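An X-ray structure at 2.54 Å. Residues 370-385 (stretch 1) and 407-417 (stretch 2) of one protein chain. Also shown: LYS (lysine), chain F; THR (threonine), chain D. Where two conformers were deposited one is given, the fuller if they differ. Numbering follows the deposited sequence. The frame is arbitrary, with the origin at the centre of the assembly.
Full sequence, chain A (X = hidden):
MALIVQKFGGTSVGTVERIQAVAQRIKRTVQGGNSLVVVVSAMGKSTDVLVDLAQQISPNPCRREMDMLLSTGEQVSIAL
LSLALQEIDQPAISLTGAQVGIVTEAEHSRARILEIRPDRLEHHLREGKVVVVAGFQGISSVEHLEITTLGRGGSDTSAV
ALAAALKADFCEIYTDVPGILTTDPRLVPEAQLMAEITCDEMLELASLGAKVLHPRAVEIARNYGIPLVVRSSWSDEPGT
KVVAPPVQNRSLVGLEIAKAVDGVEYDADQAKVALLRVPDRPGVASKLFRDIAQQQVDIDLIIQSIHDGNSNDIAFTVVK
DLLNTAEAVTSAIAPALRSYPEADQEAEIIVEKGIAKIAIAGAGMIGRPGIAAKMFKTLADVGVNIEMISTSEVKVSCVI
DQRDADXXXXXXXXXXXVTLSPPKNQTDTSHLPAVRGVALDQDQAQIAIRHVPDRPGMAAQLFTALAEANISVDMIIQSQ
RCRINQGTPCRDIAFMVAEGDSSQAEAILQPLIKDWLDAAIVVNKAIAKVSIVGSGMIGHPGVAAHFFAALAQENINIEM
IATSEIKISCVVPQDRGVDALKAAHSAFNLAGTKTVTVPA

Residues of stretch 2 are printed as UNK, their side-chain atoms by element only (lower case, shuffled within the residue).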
ATOM      1  N   GLY A 370      20.321  -0.484  26.696  1.00 42.71           N
ATOM      2  CA  GLY A 370      21.494  -1.323  26.501  1.00 25.93           C
ATOM      3  C   GLY A 370      22.736  -0.650  25.948  1.00 33.20           C
ATOM      4  O   GLY A 370      23.786  -1.280  25.809  1.00 31.72           O
ATOM      5  N   ILE A 371      22.630   0.632  25.628  1.00 16.97           N
ATOM      6  CA  ILE A 371      23.768   1.325  25.037  1.00 35.09           C
ATOM      7  C   ILE A 371      24.865   1.617  26.075  1.00 32.56           C
ATOM      8  O   ILE A 371      26.029   1.253  25.898  1.00 21.77           O
ATOM      9  CB  ILE A 371      23.338   2.622  24.340  1.00 39.21           C
ATOM     10  CG1 ILE A 371      22.147   2.353  23.398  1.00 32.32           C
ATOM     11  CG2 ILE A 371      24.546   3.258  23.642  1.00 23.71           C
ATOM     12  CD1 ILE A 371      22.338   1.150  22.488  1.00 29.49           C
ATOM     13  N   ALA A 372      24.481   2.267  27.165  1.00 26.27           N
ATOM     14  CA  ALA A 372      25.399   2.522  28.260  1.00 23.21           C
ATOM     15  C   ALA A 372      25.979   1.205  28.762  1.00 39.58           C
ATOM     16  O   ALA A 372      27.190   1.078  29.010  1.00 32.91           O
ATOM     17  CB  ALA A 372      24.684   3.278  29.374  1.00 16.39           C
ATOM     18  N   ALA A 373      25.107   0.210  28.868  1.00 34.25           N
ATOM     19  CA  ALA A 373      25.491  -1.096  29.384  1.00 40.19           C
ATOM     20  C   ALA A 373      26.566  -1.740  28.517  1.00 42.83           C
ATOM     21  O   ALA A 373      27.514  -2.358  29.015  1.00 31.49           O
ATOM     22  CB  ALA A 373      24.277  -1.990  29.472  1.00 31.34           C
ATOM     23  N   LYS A 374      26.415  -1.600  27.207  1.00 35.50           N
ATOM     24  CA  LYS A 374      27.387  -2.164  26.290  1.00 36.66           C
ATOM     25  C   LYS A 374      28.724  -1.423  26.355  1.00 38.87           C
ATOM     26  O   LYS A 374      29.781  -2.026  26.232  1.00 36.25           O
ATOM     27  CB  LYS A 374      26.840  -2.171  24.867  1.00 35.61           C
ATOM     28  CG  LYS A 374      27.813  -2.753  23.865  1.00 24.36           C
ATOM     29  CD  LYS A 374      27.230  -2.712  22.477  1.00 36.38           C
ATOM     30  CE  LYS A 374      28.216  -3.232  21.439  1.00 51.72           C
ATOM     31  NZ  LYS A 374      27.831  -2.743  20.086  1.00 58.26           N
ATOM     32  N   MET A 375      28.679  -0.114  26.556  1.00 28.67           N
ATOM     33  CA  MET A 375      29.913   0.618  26.818  1.00 38.02           C
ATOM     34  C   MET A 375      30.655   0.036  28.021  1.00 33.64           C
ATOM     35  O   MET A 375      31.826  -0.338  27.924  1.00 30.40           O
ATOM     36  CB  MET A 375      29.638   2.091  27.058  1.00 28.79           C
ATOM     37  CG  MET A 375      30.906   2.903  27.195  1.00 21.20           C
ATOM     38  SD  MET A 375      30.570   4.596  27.687  1.00 28.38           S
ATOM     39  CE  MET A 375      32.205   5.276  27.492  1.00 11.72           C
ATOM     40  N   PHE A 376      29.959  -0.054  29.148  1.00 25.49           N
ATOM     41  CA  PHE A 376      30.536  -0.592  30.393  1.00 26.35           C
ATOM     42  C   PHE A 376      31.060  -2.016  30.256  1.00 28.02           C
ATOM     43  O   PHE A 376      32.123  -2.340  30.780  1.00 36.88           O
ATOM     44  CB  PHE A 376      29.523  -0.510  31.550  1.00 23.51           C
ATOM     45  CG  PHE A 376      28.919   0.874  31.740  1.00 20.48           C
ATOM     46  CD1 PHE A 376      29.582   2.018  31.281  1.00 20.90           C
ATOM     47  CD2 PHE A 376      27.694   1.030  32.371  1.00 23.68           C
ATOM     48  CE1 PHE A 376      29.028   3.291  31.460  1.00 22.38           C
ATOM     49  CE2 PHE A 376      27.123   2.293  32.556  1.00 16.53           C
ATOM     50  CZ  PHE A 376      27.781   3.424  32.108  1.00 16.96           C
ATOM     51  N   LYS A 377      30.329  -2.868  29.543  1.00 37.28           N
ATOM     52  CA  LYS A 377      30.776  -4.244  29.312  1.00 26.72           C
ATOM     53  C   LYS A 377      32.062  -4.279  28.481  1.00 38.27           C
ATOM     54  O   LYS A 377      33.001  -5.002  28.803  1.00 32.63           O
ATOM     55  CB  LYS A 377      29.684  -5.062  28.617  1.00 40.21           C
ATOM     56  CG  LYS A 377      30.107  -6.479  28.231  1.00 44.77           C
ATOM     57  CD  LYS A 377      29.178  -7.081  27.162  1.00 75.95           C
ATOM     58  CE  LYS A 377      29.724  -8.395  26.591  1.00 72.46           C
ATOM     59  NZ  LYS A 377      29.857  -9.462  27.627  1.00 60.18           N
ATOM     60  N   THR A 378      32.101  -3.487  27.411  1.00 28.16           N
ATOM     61  CA  THR A 378      33.275  -3.416  26.552  1.00 34.70           C
ATOM     62  C   THR A 378      34.529  -3.064  27.338  1.00 33.99           C
ATOM     63  O   THR A 378      35.558  -3.708  27.176  1.00 41.19           O
ATOM     64  CB  THR A 378      33.084  -2.395  25.428  1.00 32.78           C
ATOM     65  OG1 THR A 378      31.880  -2.697  24.726  1.00 36.22           O
ATOM     66  CG2 THR A 378      34.244  -2.455  24.458  1.00 34.36           C
ATOM     67  N   LEU A 379      34.440  -2.036  28.176  1.00 26.90           N
ATOM     68  CA  LEU A 379      35.551  -1.652  29.050  1.00 37.53           C
ATOM     69  C   LEU A 379      35.879  -2.743  30.064  1.00 42.98           C
ATOM     70  O   LEU A 379      37.046  -3.096  30.272  1.00 31.36           O
ATOM     71  CB  LEU A 379      35.250  -0.335  29.765  1.00 28.24           C
ATOM     72  CG  LEU A 379      35.042   0.854  28.817  1.00 28.40           C
ATOM     73  CD1 LEU A 379      34.737   2.100  29.574  1.00 14.00           C
ATOM     74  CD2 LEU A 379      36.248   1.064  27.943  1.00 21.64           C
ATOM     75  N   ALA A 380      34.847  -3.288  30.691  1.00 28.12           N
ATOM     76  CA  ALA A 380      35.057  -4.382  31.641  1.00 33.15           C
ATOM     77  C   ALA A 380      35.737  -5.574  30.989  1.00 32.65           C
ATOM     78  O   ALA A 380      36.629  -6.182  31.573  1.00 41.27           O
ATOM     79  CB  ALA A 380      33.753  -4.809  32.278  1.00 21.26           C
ATOM     80  N   ASP A 381      35.315  -5.918  29.778  1.00 31.69           N
ATOM     81  CA  ASP A 381      35.861  -7.101  29.117  1.00 34.61           C
ATOM     82  C   ASP A 381      37.326  -6.899  28.796  1.00 35.36           C
ATOM     83  O   ASP A 381      38.073  -7.863  28.658  1.00 40.43           O
ATOM     84  CB  ASP A 381      35.087  -7.447  27.848  1.00 41.97           C
ATOM     85  CG  ASP A 381      33.719  -8.014  28.139  1.00 46.89           C
ATOM     86  OD1 ASP A 381      33.545  -8.615  29.222  1.00 46.45           O
ATOM     87  OD2 ASP A 381      32.826  -7.855  27.285  1.00 46.18           O
ATOM     88  N   VAL A 382      37.749  -5.644  28.699  1.00 42.67           N
ATOM     89  CA  VAL A 382      39.144  -5.379  28.389  1.00 25.35           C
ATOM     90  C   VAL A 382      39.927  -4.947  29.654  1.00 54.24           C
ATOM     91  O   VAL A 382      41.062  -4.467  29.592  1.00 47.28           O
ATOM     92  CB  VAL A 382      39.269  -4.412  27.165  1.00 44.64           C
ATOM     93  CG1 VAL A 382      39.261  -2.962  27.590  1.00 34.09           C
ATOM     94  CG2 VAL A 382      40.492  -4.742  26.340  1.00 51.39           C
ATOM     95  N   GLY A 383      39.300  -5.162  30.808  1.00 36.98           N
ATOM     96  CA  GLY A 383      39.930  -4.952  32.090  1.00 18.93           C
ATOM     97  C   GLY A 383      40.056  -3.519  32.599  1.00 45.41           C
ATOM     98  O   GLY A 383      40.783  -3.280  33.547  1.00 31.49           O
ATOM     99  N   VAL A 384      39.373  -2.551  32.002  1.00 41.44           N
ATOM    100  CA  VAL A 384      39.547  -1.180  32.481  1.00 33.96           C
ATOM    101  C   VAL A 384      38.438  -0.745  33.434  1.00 52.58           C
ATOM    102  O   VAL A 384      37.255  -0.898  33.136  1.00 24.72           O
ATOM    103  CB  VAL A 384      39.819  -0.128  31.346  1.00 28.28           C
ATOM    104  CG1 VAL A 384      40.133  -0.810  30.026  1.00 26.08           C
ATOM    105  CG2 VAL A 384      38.695   0.853  31.201  1.00 32.90           C
ATOM    106  N   ASN A 385      38.853  -0.237  34.593  1.00 38.30           N
ATOM    107  CA  ASN A 385      37.940   0.193  35.633  1.00 37.89           C
ATOM    108  C   ASN A 385      37.390   1.583  35.343  1.00 34.59           C
ATOM    109  O   ASN A 385      38.131   2.475  34.936  1.00 34.62           O
ATOM    110  CB  ASN A 385      38.649   0.195  36.999  1.00 27.19           C
ATOM    111  CG  ASN A 385      37.719   0.597  38.133  1.00 40.89           C
ATOM    112  OD1 ASN A 385      36.832  -0.161  38.512  1.00 30.12           O
ATOM    113  ND2 ASN A 385      37.906   1.804  38.659  1.00 35.98           N
ATOM    114  N   UNK A 407      43.716   0.730  25.234  1.00 34.45           N
ATOM    115  CA  UNK A 407      42.947  -0.498  25.110  0.57 37.95           C
ATOM    116  C   UNK A 407      41.461  -0.208  25.211  1.00 38.31           C
ATOM    117  O   UNK A 407      40.648  -0.918  24.618  1.00 41.38           O
ATOM    118  c   UNK A 407      44.250  -4.635  28.057  0.57 47.97           C
ATOM    119  n   UNK A 407      44.715  -5.680  27.386  0.57 55.89           N
ATOM    120  n   UNK A 407      43.353  -4.824  29.015  0.57 39.65           N
ATOM    121  c   UNK A 407      43.422  -1.601  26.080  0.57 42.49           C
ATOM    122  n   UNK A 407      44.690  -3.410  27.768  0.57 23.15           N
ATOM    123  c   UNK A 407      43.253  -1.340  27.571  0.57 64.53           C
ATOM    124  c   UNK A 407      44.242  -2.181  28.428  0.57 51.52           C
ATOM    125  N   UNK A 408      41.122   0.868  25.906  1.00 26.83           N
ATOM    126  CA  UNK A 408      39.730   1.255  26.082  1.00 27.70           C
ATOM    127  C   UNK A 408      39.123   1.797  24.779  1.00 41.28           C
ATOM    128  O   UNK A 408      38.004   1.436  24.392  1.00 31.72           O
ATOM    129  c   UNK A 408      39.597   2.279  27.214  1.00 18.08           C
ATOM    130  N   UNK A 409      39.873   2.668  24.107  1.00 46.11           N
ATOM    131  CA  UNK A 409      39.454   3.280  22.838  1.00 41.89           C
ATOM    132  C   UNK A 409      39.347   2.260  21.733  1.00 49.15           C
ATOM    133  O   UNK A 409      38.431   2.292  20.913  1.00 39.88           O
ATOM    134  c   UNK A 409      40.475   4.303  22.344  1.00 39.00           C
ATOM    135  c   UNK A 409      41.681   6.415  23.037  1.00 67.34           C
ATOM    136  c   UNK A 409      40.446   5.557  23.218  1.00 49.58           C
ATOM    137  c   UNK A 409      40.220   4.656  20.851  1.00 25.58           C
ATOM    138  N   UNK A 410      40.324   1.370  21.685  1.00 38.44           N
ATOM    139  CA  UNK A 410      40.337   0.352  20.646  1.00 35.19           C
ATOM    140  C   UNK A 410      39.124  -0.528  20.832  1.00 50.43           C
ATOM    141  O   UNK A 410      38.455  -0.881  19.858  1.00 40.97           O
ATOM    142  c   UNK A 410      41.594  -0.491  20.719  1.00 21.40           C
ATOM    143  N   UNK A 411      38.844  -0.877  22.090  1.00 36.69           N
ATOM    144  CA  UNK A 411      37.731  -1.769  22.400  1.00 25.74           C
ATOM    145  C   UNK A 411      36.392  -1.151  22.058  1.00 42.56           C
ATOM    146  O   UNK A 411      35.515  -1.843  21.567  1.00 49.05           O
ATOM    147  c   UNK A 411      37.747  -2.181  23.850  1.00 31.76           C
ATOM    148  N   UNK A 412      36.237   0.142  22.323  1.00 27.86           N
ATOM    149  CA  UNK A 412      34.986   0.823  22.039  1.00 38.23           C
ATOM    150  C   UNK A 412      34.821   1.026  20.540  1.00 34.29           C
ATOM    151  O   UNK A 412      33.735   0.873  19.985  1.00 35.50           O
ATOM    152  c   UNK A 412      34.928   2.165  22.771  1.00 38.30           C
ATOM    153  c   UNK A 412      34.774   2.070  24.287  1.00 32.53           C
ATOM    154  c   UNK A 412      33.435   1.447  24.642  1.00 30.37           C
ATOM    155  c   UNK A 412      34.904   3.438  24.908  1.00 32.81           C
ATOM    156  N   UNK A 413      35.924   1.370  19.900  1.00 34.33           N
ATOM    157  CA  UNK A 413      35.964   1.564  18.462  1.00 40.06           C
ATOM    158  C   UNK A 413      35.465   0.300  17.736  1.00 45.06           C
ATOM    159  O   UNK A 413      34.599   0.381  16.858  1.00 34.75           O
ATOM    160  c   UNK A 413      37.394   1.946  18.043  1.00 27.51           C
ATOM    161  o   UNK A 413      37.467   2.150  16.647  1.00 74.18           O
ATOM    162  N   UNK A 414      35.990  -0.858  18.136  1.00 36.07           N
ATOM    163  CA  UNK A 414      35.564  -2.171  17.608  1.00 26.88           C
ATOM    164  C   UNK A 414      34.141  -2.565  17.949  1.00 41.06           C
ATOM    165  O   UNK A 414      33.396  -3.000  17.090  1.00 53.64           O
ATOM    166  n   UNK A 414      38.314  -4.696  17.480  1.00 88.11           N
ATOM    167  c   UNK A 414      36.466  -3.291  18.127  1.00 28.86           C
ATOM    168  c   UNK A 414      37.608  -3.610  17.191  1.00 49.79           C
ATOM    169  o   UNK A 414      37.856  -2.896  16.221  1.00 47.10           O
ATOM    170  N   UNK A 415      33.769  -2.449  19.215  1.00 43.37           N
ATOM    171  CA  UNK A 415      32.453  -2.907  19.637  1.00 29.68           C
ATOM    172  C   UNK A 415      31.316  -2.127  18.997  1.00 28.86           C
ATOM    173  O   UNK A 415      30.263  -2.677  18.737  1.00 42.48           O
ATOM    174  c   UNK A 415      32.315  -2.868  21.146  1.00 25.00           C
ATOM    175  N   UNK A 416      31.520  -0.844  18.749  1.00 45.38           N
ATOM    176  CA  UNK A 416      30.465  -0.036  18.155  1.00 34.82           C
ATOM    177  C   UNK A 416      30.691   0.247  16.660  1.00 27.15           C
ATOM    178  O   UNK A 416      29.941   1.005  16.048  1.00 26.33           O
ATOM    179  c   UNK A 416      30.091   0.987  22.679  1.00 29.99           C
ATOM    180  c   UNK A 416      29.769   1.122  20.290  1.00 41.83           C
ATOM    181  c   UNK A 416      28.408   0.983  20.480  1.00 28.15           C
ATOM    182  c   UNK A 416      28.721   0.838  22.859  1.00 37.02           C
ATOM    183  c   UNK A 416      30.612   1.128  21.405  1.00 32.39           C
ATOM    184  c   UNK A 416      27.881   0.834  21.757  1.00 42.93           C
ATOM    185  c   UNK A 416      30.317   1.278  18.914  1.00 23.82           C
ATOM    186  N   UNK A 417      31.738  -0.341  16.089  1.00 28.16           N
ATOM    187  CA  UNK A 417      32.051  -0.155  14.681  1.00 34.98           C
ATOM    188  C   UNK A 417      32.193   1.279  14.201  1.00 35.30           C
ATOM    189  O   UNK A 417      31.791   1.596  13.084  1.00 58.43           O
TER
HETATM  190  N   LYS F 604      19.005   5.463  27.063  1.00 21.46           N
HETATM  191  CA  LYS F 604      20.337   4.846  27.050  1.00 21.10           C
HETATM  192  C   LYS F 604      20.387   3.484  27.727  1.00 42.55           C
HETATM  193  O   LYS F 604      19.476   3.152  28.522  1.00 25.67           O
HETATM  194  CB  LYS F 604      21.378   5.792  27.674  1.00 26.87           C
HETATM  195  CG  LYS F 604      21.591   7.080  26.884  1.00 27.23           C
HETATM  196  CD  LYS F 604      22.273   8.168  27.698  1.00 31.58           C
HETATM  197  CE  LYS F 604      21.267   8.950  28.521  1.00 48.78           C
HETATM  198  NZ  LYS F 604      21.231  10.398  28.158  1.00 28.67           N
HETATM  199  OXT LYS F 604      21.346   2.712  27.469  1.00 21.86           O
HETATM  200  N   THR D 602      34.340   0.778  38.974  1.00 29.24           N
HETATM  201  CA  THR D 602      33.130   0.019  38.666  1.00 33.77           C
HETATM  202  C   THR D 602      33.214  -0.526  37.250  1.00 48.13           C
HETATM  203  O   THR D 602      34.131  -0.163  36.490  1.00 29.84           O
HETATM  204  CB  THR D 602      31.857   0.868  38.788  1.00 25.74           C
HETATM  205  OG1 THR D 602      31.928   1.969  37.867  1.00 29.58           O
HETATM  206  CG2 THR D 602      31.681   1.384  40.230  1.00 25.45           C
HETATM  207  OXT THR D 602      32.365  -1.342  36.865  1.00 34.63           O

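Position 407 carries three carbons, a nitrogen, and then a carbon bearing two more nitrogens: a guanidinium, hence Arg-407. Its chain runs past Val-384, with CG 4.0 Å from Val-384 CG1, and Val-382 CG2 lies over one face of the planar group. NH1 comes within 2.4 Å of Val-382 O, but the angle is too poor for a hydrogen bond. A long side chain suits this exposed site because its carbons can pack while its charge stays near solvent.

Position 408 has a single side-chain carbon, so it is Ala-408. Its CB sits 3.6 Å from Leu-379 CD2 and 4.2 Å from Val-384 CG1; here the backbones come close, with CA of Ala-408 5.9 Å from CA of Leu-379, and a methyl fits the narrow gap.

Position 409 shows four carbons, forked at the first, with one arm two carbons long: Ile-409. It points away from stretch 1, which sets no limit on its bulk. Position 410, again one carbon, is Ala-410, exposed and out of reach, a small residue at ease in a helix.

At 411 the lone carbon identifies Ala-411, pointing toward stretch 1. Its CB lies 3.6 Å from Thr-378 CG2 and 4.1 Å from Val-382 CG1, a small group filling the space between two branched residues.

Position 412 has four carbons forked at the second: Leu-412. Its CD2 lies 3.9 Å from Met-375 CG, and its CG 4.1 Å from Leu-379 CD2, so a buried, branched apolar side chain suits the site.

Position 413, one carbon then one oxygen, is Ser-413, directed away; its OG hydrogen-bonds a residue adjoining the stretches. Position 414 has two carbons, the second carrying an oxygen and a nitrogen; this fits Asn-414, whose polar amide suits an exposed site.

Position 415 has one carbon, Ala-415. Its small CB packs 3.6 Å from Thr-378 OG1, and its carbonyl O accepts a hydrogen bond from Lys-374 NZ at 2.8 Å.

Position 416 bears one carbon and a six-carbon ring: Phe-416. Its flat face suits the Lys-374 chain, whose CE lies over it, while Met-375 N and Ile-371 O approach the edge. Position 417 has no side chain. Gly-417 is the first residue to leave helical phi/psi, in a Schellman motif, its positive phi easily adopted by glycine.

The two helices cross at 132°, their axes approaching to 9.1 Å. Alanines at 408 and 411 permit close packing, and Leu-412 adds apolar contact. Toward 416, extended Lys-374 joins a hydrogen bond to an off-centre cation-pi interaction, NZ lying 4.3 Å from the centroid of the Phe-416 ring.

Stretch 2 407-417: RAIAALSNAFG
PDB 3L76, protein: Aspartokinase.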